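Local coordinates for nucleoplasmin-like protein (Drosophila melanogaster, PDB 1NLQ), which binds core histones and works as a nuclear chaperone in the ATP-facilitated assembly of approximately regularly spaced nucleosomal arrays, at residues P63-K68 against R73-D78. Numbering follows the deposited sequence.
Sequences PIAVLK and RAVNPD
Residues 63-68 and 73-78 run nearly antiparallel, 169° apart, with Ala65 CA and Val75 CA 6.5 Å from each other, yet they belong to different sheets: the first is hydrogen-bonded to strand 48-55, the second to strand 31-39. The two are joined mainly by side-chain packing. Val75 points across the gap, and its two methyls divide the work. CG2 meets Ala65 CB at 3.7 Å, while CG1, turned anti to the carbonyl carbon (chi1 -69°), lies 4.0 Å from Leu67 CD2. The same Leu67 methyl settles over the opposing backbone, 3.6 Å from Ala74 CA and close to the peptide that leads into Val75. At the other end the Pro77 ring approaches the carbonyl of Ile64, with CG 4.0 Å from Ile64 O. A classic beta bulge, in which Ile64 and Ala65 both face Val51, interrupts the pairing of this strand with strand 48-55, and Gln36 of a neighbouring subunit donates a hydrogen bond to Ile64 O. Val66 O, buried alongside, has no hydrogen-bonding partner in the model. Arg73 directs its guanidinium group elsewhere, to Glu71 of another neighbouring subunit and to the backbone of Leu39. The contact thus joins the two sheets of the nucleoplasmin-core beta sandwich at strands that are outermost within the subunit, largely through aliphatic side chains. Its cohesion is essentially van der Waals and hydrophobic, whereas Ile64 O and the Arg73 guanidinium group bond to neighbouring subunits.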
loop_
_atom_site.group_PDB
_atom_site.type_symbol
_atom_site.label_atom_id
_atom_site.label_comp_id
_atom_site.label_asym_id
_atom_site.label_seq_id
_atom_site.Cartn_x
_atom_site.Cartn_y
_atom_site.Cartn_z
ATOM N N PRO A 63 -19.048 0.563 2.590
ATOM C CA PRO A 63 -18.147 1.556 1.988
ATOM C C PRO A 63 -16.756 0.931 1.815
ATOM O O PRO A 63 -16.280 0.229 2.712
ATOM C CB PRO A 63 -18.137 2.682 3.023
ATOM C CG PRO A 63 -19.501 2.581 3.654
ATOM C CD PRO A 63 -19.659 1.086 3.825
ATOM N N ILE A 64 -16.112 1.161 0.670
ATOM C CA ILE A 64 -14.776 0.614 0.454
ATOM C C ILE A 64 -13.750 1.723 0.331
ATOM O O ILE A 64 -12.549 1.474 0.201
ATOM C CB ILE A 64 -14.694 -0.297 -0.793
ATOM C CG1 ILE A 64 -15.171 0.442 -2.045
ATOM C CG2 ILE A 64 -15.474 -1.574 -0.536
ATOM C CD1 ILE A 64 -14.913 -0.366 -3.314
ATOM N N ALA A 65 -14.234 2.955 0.387
ATOM C CA ALA A 65 -13.368 4.120 0.308
ATOM C C ALA A 65 -13.994 5.326 1.002
ATOM O O ALA A 65 -15.174 5.612 0.824
ATOM C CB ALA A 65 -13.080 4.461 -1.166
ATOM N N VAL A 66 -13.203 6.005 1.821
ATOM C CA VAL A 66 -13.624 7.227 2.495
ATOM C C VAL A 66 -12.467 8.163 2.183
ATOM O O VAL A 66 -11.354 7.957 2.669
ATOM C CB VAL A 66 -13.746 7.056 4.024
ATOM C CG1 VAL A 66 -14.037 8.422 4.677
ATOM C CG2 VAL A 66 -14.868 6.090 4.347
ATOM N N LEU A 67 -12.724 9.167 1.349
ATOM C CA LEU A 67 -11.697 10.117 0.938
ATOM C C LEU A 67 -12.101 11.544 1.296
ATOM O O LEU A 67 -13.281 11.848 1.462
ATOM C CB LEU A 67 -11.485 10.030 -0.575
ATOM C CG LEU A 67 -11.241 8.639 -1.175
ATOM C CD1 LEU A 67 -11.350 8.710 -2.684
ATOM C CD2 LEU A 67 -9.879 8.117 -0.750
ATOM N N LYS A 68 -11.109 12.417 1.425
ATOM C CA LYS A 68 -11.372 13.818 1.736
ATOM C C LYS A 68 -10.148 14.663 1.420
ATOM O O LYS A 68 -9.066 14.422 1.949
ATOM C CB LYS A 68 -11.759 13.982 3.212
ATOM C CG LYS A 68 -12.148 15.425 3.570
ATOM C CD LYS A 68 -12.801 15.558 4.945
ATOM C CE LYS A 68 -11.853 15.217 6.075
ATOM N NZ LYS A 68 -12.406 15.670 7.395
ATOM N N ARG A 73 -6.228 11.375 0.111
ATOM C CA ARG A 73 -6.329 11.533 -1.333
ATOM C C ARG A 73 -6.653 10.223 -2.041
ATOM O O ARG A 73 -7.243 10.219 -3.121
ATOM C CB ARG A 73 -5.006 12.110 -1.865
ATOM C CG ARG A 73 -4.908 12.300 -3.381
ATOM C CD ARG A 73 -6.015 13.185 -3.933
ATOM N NE ARG A 73 -6.138 14.456 -3.226
ATOM C CZ ARG A 73 -7.065 15.368 -3.501
ATOM N NH1 ARG A 73 -7.947 15.149 -4.472
ATOM N NH2 ARG A 73 -7.120 16.487 -2.793
ATOM N N ALA A 74 -6.283 9.111 -1.422
ATOM C CA ALA A 74 -6.523 7.820 -2.043
ATOM C C ALA A 74 -6.421 6.650 -1.080
ATOM O O ALA A 74 -5.834 6.756 -0.009
ATOM C CB ALA A 74 -5.519 7.614 -3.190
ATOM N N VAL A 75 -7.036 5.540 -1.466
ATOM C CA VAL A 75 -6.947 4.307 -0.700
ATOM C C VAL A 75 -6.571 3.210 -1.695
ATOM O O VAL A 75 -6.823 3.322 -2.900
ATOM C CB VAL A 75 -8.269 3.921 0.020
ATOM C CG1 VAL A 75 -8.563 4.906 1.143
ATOM C CG2 VAL A 75 -9.414 3.863 -0.977
ATOM N N ASN A 76 -5.940 2.161 -1.190
ATOM C CA ASN A 76 -5.510 1.043 -2.020
ATOM C C ASN A 76 -6.100 -0.212 -1.407
ATOM O O ASN A 76 -5.430 -0.943 -0.689
ATOM C CB ASN A 76 -3.986 0.973 -2.028
ATOM C CG ASN A 76 -3.356 2.194 -2.669
ATOM O OD1 ASN A 76 -3.319 2.314 -3.890
ATOM N ND2 ASN A 76 -2.879 3.120 -1.846
ATOM N N PRO A 77 -7.379 -0.479 -1.690
ATOM C CA PRO A 77 -8.062 -1.654 -1.143
ATOM C C PRO A 77 -7.408 -2.994 -1.462
ATOM O O PRO A 77 -7.181 -3.820 -0.570
ATOM C CB PRO A 77 -9.464 -1.553 -1.751
ATOM C CG PRO A 77 -9.633 -0.081 -2.008
ATOM C CD PRO A 77 -8.282 0.296 -2.559
ATOM N N ASP A 78 -7.099 -3.196 -2.739
ATOM C CA ASP A 78 -6.520 -4.443 -3.219
ATOM C C ASP A 78 -7.487 -5.569 -2.889
ATOM O O ASP A 78 -7.091 -6.648 -2.458
ATOM C CB ASP A 78 -5.148 -4.728 -2.591
ATOM C CG ASP A 78 -4.418 -5.877 -3.287
ATOM O OD1 ASP A 78 -4.703 -6.115 -4.482
ATOM O OD2 ASP A 78 -3.562 -6.545 -2.658
#